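Local coordinates for type II restriction enzyme SfiI (PDB 2EZV), which cuts double-stranded DNA as a tetrameric restriction endonuclease, recognising the interrupted sequence GGCCNNNNNGGCC and leaving terminal 5'-phosphates, at residues M143-S146 / G150-P153; R72-F77 / V96-A101. All coordinates share one frame; numbering follows the deposited sequence.

Contact 1: residues M143-S146 / G150-P153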
ATOM      1  N   MET D 143      14.660  19.756  -3.934  1.00 27.35           N
ATOM      2  CA  MET D 143      14.820  19.616  -5.370  1.00 26.46           C
ATOM      3  C   MET D 143      14.798  18.157  -5.798  1.00 25.78           C
ATOM      4  O   MET D 143      15.515  17.324  -5.243  1.00 26.35           O
ATOM      5  CB  MET D 143      16.122  20.288  -5.825  1.00 27.82           C
ATOM      6  CG  MET D 143      16.105  21.804  -5.689  1.00 27.96           C
ATOM      7  SD  MET D 143      14.812  22.564  -6.707  1.00 32.51           S
ATOM      8  CE  MET D 143      15.574  24.123  -7.124  1.00 28.45           C
ATOM      9  N   LEU D 144      13.957  17.856  -6.779  1.00 24.21           N
ATOM     10  CA  LEU D 144      13.825  16.502  -7.307  1.00 24.33           C
ATOM     11  C   LEU D 144      14.424  16.484  -8.711  1.00 24.10           C
ATOM     12  O   LEU D 144      14.325  17.467  -9.445  1.00 23.97           O
ATOM     13  CB  LEU D 144      12.345  16.098  -7.374  1.00 24.71           C
ATOM     14  CG  LEU D 144      11.503  16.197  -6.097  1.00 25.50           C
ATOM     15  CD1 LEU D 144      10.060  15.815  -6.405  1.00 25.15           C
ATOM     16  CD2 LEU D 144      12.077  15.291  -5.031  1.00 23.58           C
ATOM     17  N   GLN D 145      15.040  15.370  -9.084  1.00 23.49           N
ATOM     18  CA  GLN D 145      15.656  15.247 -10.399  1.00 24.04           C
ATOM     19  C   GLN D 145      14.696  14.666 -11.427  1.00 25.17           C
ATOM     20  O   GLN D 145      14.340  13.488 -11.354  1.00 24.75           O
ATOM     21  CB  GLN D 145      16.895  14.352 -10.324  1.00 22.61           C
ATOM     22  CG  GLN D 145      17.593  14.166 -11.664  1.00 23.07           C
ATOM     23  CD  GLN D 145      18.089  15.475 -12.235  1.00 23.19           C
ATOM     24  OE1 GLN D 145      18.859  16.181 -11.590  1.00 29.68           O
ATOM     25  NE2 GLN D 145      17.649  15.813 -13.442  1.00 23.10           N
ATOM     26  N   SER D 146      14.281  15.488 -12.386  1.00 25.76           N
ATOM     27  CA  SER D 146      13.373  15.019 -13.424  1.00 26.57           C
ATOM     28  C   SER D 146      14.175  14.150 -14.371  1.00 27.03           C
ATOM     29  O   SER D 146      15.400  14.229 -14.407  1.00 28.06           O
ATOM     30  CB  SER D 146      12.764  16.194 -14.200  1.00 26.73           C
ATOM     31  OG  SER D 146      13.699  16.772 -15.092  1.00 24.64           O
ATOM     32  N   GLY D 150      15.933  19.326 -15.743  1.00 33.44           N
ATOM     33  CA  GLY D 150      16.723  19.616 -14.573  1.00 34.49           C
ATOM     34  C   GLY D 150      15.940  19.317 -13.315  1.00 34.93           C
ATOM     35  O   GLY D 150      15.181  18.350 -13.255  1.00 36.53           O
ATOM     36  N   VAL D 151      16.112  20.161 -12.311  1.00 33.69           N
ATOM     37  CA  VAL D 151      15.441  19.962 -11.044  1.00 31.95           C
ATOM     38  C   VAL D 151      14.037  20.545 -10.988  1.00 31.38           C
ATOM     39  O   VAL D 151      13.714  21.509 -11.680  1.00 33.10           O
ATOM     40  CB  VAL D 151      16.289  20.549  -9.899  1.00 31.48           C
ATOM     41  CG1 VAL D 151      17.592  19.792  -9.805  1.00 28.64           C
ATOM     42  CG2 VAL D 151      16.560  22.032 -10.149  1.00 29.37           C
ATOM     43  N   LEU D 152      13.209  19.930 -10.151  1.00 30.31           N
ATOM     44  CA  LEU D 152      11.827  20.339  -9.935  1.00 28.08           C
ATOM     45  C   LEU D 152      11.638  20.449  -8.427  1.00 25.98           C
ATOM     46  O   LEU D 152      11.749  19.465  -7.714  1.00 26.30           O
ATOM     47  CB  LEU D 152      10.879  19.280 -10.493  1.00 28.60           C
ATOM     48  CG  LEU D 152       9.391  19.473 -10.213  1.00 28.76           C
ATOM     49  CD1 LEU D 152       8.895  20.713 -10.938  1.00 30.55           C
ATOM     50  CD2 LEU D 152       8.624  18.245 -10.676  1.00 31.33           C
ATOM     51  N   PRO D 153      11.342  21.650  -7.922  1.00 26.01           N
ATOM     52  CA  PRO D 153      11.156  21.819  -6.478  1.00 25.31           C
ATOM     53  C   PRO D 153       9.882  21.201  -5.901  1.00 26.10           C
ATOM     54  O   PRO D 153       8.784  21.421  -6.417  1.00 26.25           O
ATOM     55  CB  PRO D 153      11.185  23.333  -6.309  1.00 25.41           C
ATOM     56  CG  PRO D 153      10.529  23.805  -7.581  1.00 26.52           C
ATOM     57  CD  PRO D 153      11.151  22.924  -8.640  1.00 24.92           C
TER

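Contact 2: residues R72-F77 / V96-A101. With CA (calcium ion), chain F.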
ATOM      1  N   ARG D  72      11.398   9.279  -3.526  1.00 19.80           N
ATOM      2  CA  ARG D  72      12.435  10.070  -2.886  1.00 20.76           C
ATOM      3  C   ARG D  72      12.206  10.067  -1.380  1.00 21.68           C
ATOM      4  O   ARG D  72      11.097  10.331  -0.906  1.00 22.06           O
ATOM      5  CB  ARG D  72      12.401  11.510  -3.414  1.00 20.87           C
ATOM      6  CG  ARG D  72      13.762  12.068  -3.790  1.00 24.82           C
ATOM      7  CD  ARG D  72      14.739  11.966  -2.635  1.00 24.53           C
ATOM      8  NE  ARG D  72      15.941  12.777  -2.807  1.00 25.61           N
ATOM      9  CZ  ARG D  72      15.940  14.073  -3.102  1.00 27.31           C
ATOM     10  NH1 ARG D  72      14.800  14.722  -3.284  1.00 30.02           N
ATOM     11  NH2 ARG D  72      17.081  14.740  -3.164  1.00 30.31           N
ATOM     12  N   ARG D  73      13.259   9.770  -0.631  1.00 21.45           N
ATOM     13  CA  ARG D  73      13.168   9.718   0.823  1.00 22.69           C
ATOM     14  C   ARG D  73      14.371  10.407   1.448  1.00 23.80           C
ATOM     15  O   ARG D  73      15.425  10.520   0.822  1.00 22.64           O
ATOM     16  CB  ARG D  73      13.148   8.265   1.297  1.00 21.58           C
ATOM     17  CG  ARG D  73      12.098   7.402   0.637  1.00 22.65           C
ATOM     18  CD  ARG D  73      12.488   5.938   0.695  1.00 23.95           C
ATOM     19  NE  ARG D  73      12.552   5.334  -0.632  1.00 26.90           N
ATOM     20  CZ  ARG D  73      13.313   5.791  -1.619  1.00 29.32           C
ATOM     21  NH1 ARG D  73      14.069   6.858  -1.420  1.00 33.99           N
ATOM     22  NH2 ARG D  73      13.333   5.186  -2.798  1.00 26.65           N
ATOM     23  N   PHE D  74      14.207  10.868   2.684  1.00 24.68           N
ATOM     24  CA  PHE D  74      15.300  11.504   3.415  1.00 24.62           C
ATOM     25  C   PHE D  74      15.123  11.248   4.912  1.00 24.17           C
ATOM     26  O   PHE D  74      14.006  11.019   5.384  1.00 23.41           O
ATOM     27  CB  PHE D  74      15.340  13.013   3.120  1.00 22.32           C
ATOM     28  CG  PHE D  74      14.116  13.757   3.579  1.00 23.13           C
ATOM     29  CD1 PHE D  74      14.002  14.189   4.897  1.00 21.53           C
ATOM     30  CD2 PHE D  74      13.068  14.008   2.700  1.00 22.04           C
ATOM     31  CE1 PHE D  74      12.867  14.859   5.334  1.00 22.20           C
ATOM     32  CE2 PHE D  74      11.930  14.675   3.128  1.00 22.39           C
ATOM     33  CZ  PHE D  74      11.827  15.103   4.451  1.00 21.97           C
ATOM     34  N   ALA D  75      16.224  11.276   5.652  1.00 24.67           N
ATOM     35  CA  ALA D  75      16.176  11.065   7.095  1.00 24.66           C
ATOM     36  C   ALA D  75      16.257  12.424   7.789  1.00 25.28           C
ATOM     37  O   ALA D  75      16.857  13.363   7.269  1.00 25.18           O
ATOM     38  CB  ALA D  75      17.327  10.179   7.524  1.00 24.04           C
ATOM     39  N   GLY D  76      15.647  12.528   8.964  1.00 26.54           N
ATOM     40  CA  GLY D  76      15.650  13.787   9.692  1.00 26.45           C
ATOM     41  C   GLY D  76      14.818  13.651  10.950  1.00 27.17           C
ATOM     42  O   GLY D  76      14.084  12.672  11.096  1.00 26.42           O
ATOM     43  N   PHE D  77      14.908  14.621  11.856  1.00 28.64           N
ATOM     44  CA  PHE D  77      14.162  14.533  13.112  1.00 30.80           C
ATOM     45  C   PHE D  77      12.655  14.724  13.025  1.00 29.83           C
ATOM     46  O   PHE D  77      11.932  14.428  13.985  1.00 30.38           O
ATOM     47  CB  PHE D  77      14.742  15.493  14.151  1.00 32.21           C
ATOM     48  CG  PHE D  77      16.161  15.186  14.518  1.00 35.63           C
ATOM     49  CD1 PHE D  77      17.209  15.632  13.723  1.00 37.19           C
ATOM     50  CD2 PHE D  77      16.450  14.428  15.650  1.00 37.41           C
ATOM     51  CE1 PHE D  77      18.529  15.332  14.048  1.00 39.55           C
ATOM     52  CE2 PHE D  77      17.763  14.118  15.985  1.00 38.44           C
ATOM     53  CZ  PHE D  77      18.808  14.571  15.184  1.00 39.33           C
ATOM     54  N   VAL D  96       6.601  17.918  -0.187  1.00 15.93           N
ATOM     55  CA  VAL D  96       7.267  17.235   0.914  1.00 13.80           C
ATOM     56  C   VAL D  96       6.376  17.489   2.128  1.00 14.67           C
ATOM     57  O   VAL D  96       6.411  18.570   2.713  1.00 15.13           O
ATOM     58  CB  VAL D  96       8.666  17.818   1.200  1.00 13.75           C
ATOM     59  CG1 VAL D  96       9.278  17.105   2.390  1.00 15.24           C
ATOM     60  CG2 VAL D  96       9.571  17.661  -0.008  1.00 12.85           C
ATOM     61  N   LEU D  97       5.548  16.516   2.493  1.00 16.60           N
ATOM     62  CA  LEU D  97       4.670  16.702   3.650  1.00 17.22           C
ATOM     63  C   LEU D  97       5.471  16.508   4.922  1.00 17.76           C
ATOM     64  O   LEU D  97       6.111  15.472   5.103  1.00 18.14           O
ATOM     65  CB  LEU D  97       3.496  15.711   3.637  1.00 15.05           C
ATOM     66  CG  LEU D  97       2.603  15.748   4.891  1.00 13.61           C
ATOM     67  CD1 LEU D  97       2.145  17.179   5.156  1.00 12.46           C
ATOM     68  CD2 LEU D  97       1.390  14.844   4.712  1.00 11.65           C
ATOM     69  N   LEU D  98       5.435  17.514   5.792  1.00 19.82           N
ATOM     70  CA  LEU D  98       6.148  17.478   7.071  1.00 20.94           C
ATOM     71  C   LEU D  98       5.167  17.704   8.208  1.00 21.94           C
ATOM     72  O   LEU D  98       4.498  18.735   8.258  1.00 21.95           O
ATOM     73  CB  LEU D  98       7.206  18.589   7.128  1.00 22.08           C
ATOM     74  CG  LEU D  98       8.619  18.419   6.561  1.00 22.41           C
ATOM     75  CD1 LEU D  98       8.636  17.409   5.447  1.00 24.73           C
ATOM     76  CD2 LEU D  98       9.129  19.777   6.087  1.00 20.29           C
ATOM     77  N   VAL D  99       5.049  16.744   9.113  1.00 21.35           N
ATOM     78  CA  VAL D  99       4.160  16.957  10.236  1.00 20.28           C
ATOM     79  C   VAL D  99       4.859  16.507  11.498  1.00 20.68           C
ATOM     80  O   VAL D  99       5.601  15.524  11.515  1.00 20.72           O
ATOM     81  CB  VAL D  99       2.767  16.259  10.057  1.00 19.57           C
ATOM     82  CG1 VAL D  99       2.689  15.574   8.720  1.00 18.78           C
ATOM     83  CG2 VAL D  99       2.490  15.318  11.199  1.00 17.62           C
ATOM     84  N   ASP D 100       4.632  17.258  12.560  1.00 21.29           N
ATOM     85  CA  ASP D 100       5.273  16.962  13.814  1.00 22.46           C
ATOM     86  C   ASP D 100       4.253  16.767  14.907  1.00 21.35           C
ATOM     87  O   ASP D 100       3.329  17.566  15.048  1.00 23.50           O
ATOM     88  CB  ASP D 100       6.219  18.097  14.167  1.00 25.46           C
ATOM     89  CG  ASP D 100       7.300  17.662  15.109  1.00 31.40           C
ATOM     90  OD1 ASP D 100       7.203  17.997  16.315  1.00 32.08           O
ATOM     91  OD2 ASP D 100       8.236  16.967  14.635  1.00 32.98           O
ATOM     92  N   ALA D 101       4.428  15.698  15.677  1.00 19.63           N
ATOM     93  CA  ALA D 101       3.522  15.376  16.770  1.00 20.97           C
ATOM     94  C   ALA D 101       4.043  15.925  18.104  1.00 22.37           C
ATOM     95  O   ALA D 101       5.242  15.864  18.389  1.00 22.04           O
ATOM     96  CB  ALA D 101       3.333  13.862  16.854  1.00 19.94           C
TER
HETATM   97 CA    CA F 270       7.930  15.956  17.686  1.00 61.34          CA

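Contact 1: residues M143-S146 / G150-P153
A chi1 of -68° sets M143 CG beside its own backbone N, and a further bend at chi2 (-61°) swings the thioether across to V151 and P153 on the facing strand of this β-hairpin. SD rests on P153 CB at 3.7 Å, while CE meets V151 CG2, so the sulfur and its methyl run obliquely over both neighbours on one face of the sheet. The strands are antiparallel and twisted, their axes 142° apart. L144 and L152 form the hydrogen-bonded pair: L152 N reaches L144 O in the carbonyl plane at 2.8 Å, whereas L144 N approaches L152 O from above the plane of L152's own carbonyl, at 2.9 Å. The same L144 O also receives a CA-H contact from V151. Both leucines turn to the buried face, where P94 lies under them and L265 of a second subunit packs on L152. Toward the turn, Q145 folds back so that its NE2 donates to S146 O with the acceptor close to the amide plane. There the hairpin is closed by a double grip on one carbonyl: G150 O accepts from S146 N at 3.1 Å and from S146 OG at 2.8 Å.

Contact 2: residues R72-F77 / V96-A101
The loop 72-77, extended as far as G76, runs in roughly the same direction as strand 96-101, which is part of the mixed β-sheet at the heart of this PDDEXK-type nuclease fold. F74 makes the contact, meeting V96 and L98 with the edge of its ring. The contact is small, burying 104 Å² in all, and wholly apolar. With chi1 at 63°, CG of F74 lies between its backbone N and carbonyl carbon; the bond from CA to CB points toward the strand. At the ring edge CE2 is 3.7 Å from V96 CG1, and CZ is 4.1 Å from L98 CD1, both methyls sitting near the plane of the ring. V96 brings CG1 there from a position opposite its backbone N (chi1 178°), while the side chains of L98 and F74 cross at about a right angle. K81 and V83 of strand 80-86 and L142 of the neighbouring hairpin also touch the phenylalanine. The backbone of the loop turns to another chain, since F74 O is hydrogen-bonded to Y60 OH of a third subunit and G76 N to D56 OD2 of that subunit. F77 packs on a phosphate of the bound DNA, which places this loop at the protein-DNA boundary. Farther along the same strand, apolar packing gives way to metal binding. D100 and A101 hold a calcium ion together with D79, just beyond the loop. The two kinds of ligand from the strand differ, one a carboxylate and one a main-chain carbonyl: D100 OD1 lies 2.6 Å from the calcium and A101 O 2.8 Å.

Overall arrangement
R72 ties contact 2 to contact 1: its NH1 lies 3.3 Å from L144 CD2 and 3.3 Å from M143 O, the latter a weak hydrogen bond. The centres of the two contacts are 18 Å apart, and both segments of contact 2 come earlier in the chain than either of contact 1. One sheet serves both. Strand 93-104, which supplies 96-101, runs parallel to its neighbour 151-167, whose start forms one arm of the hairpin. The nearest atom of contact 2 is about 4 Å from the DNA, that of contact 1 about 23 Å, so the sheet reaches from the calcium site to a hairpin well away from the DNA.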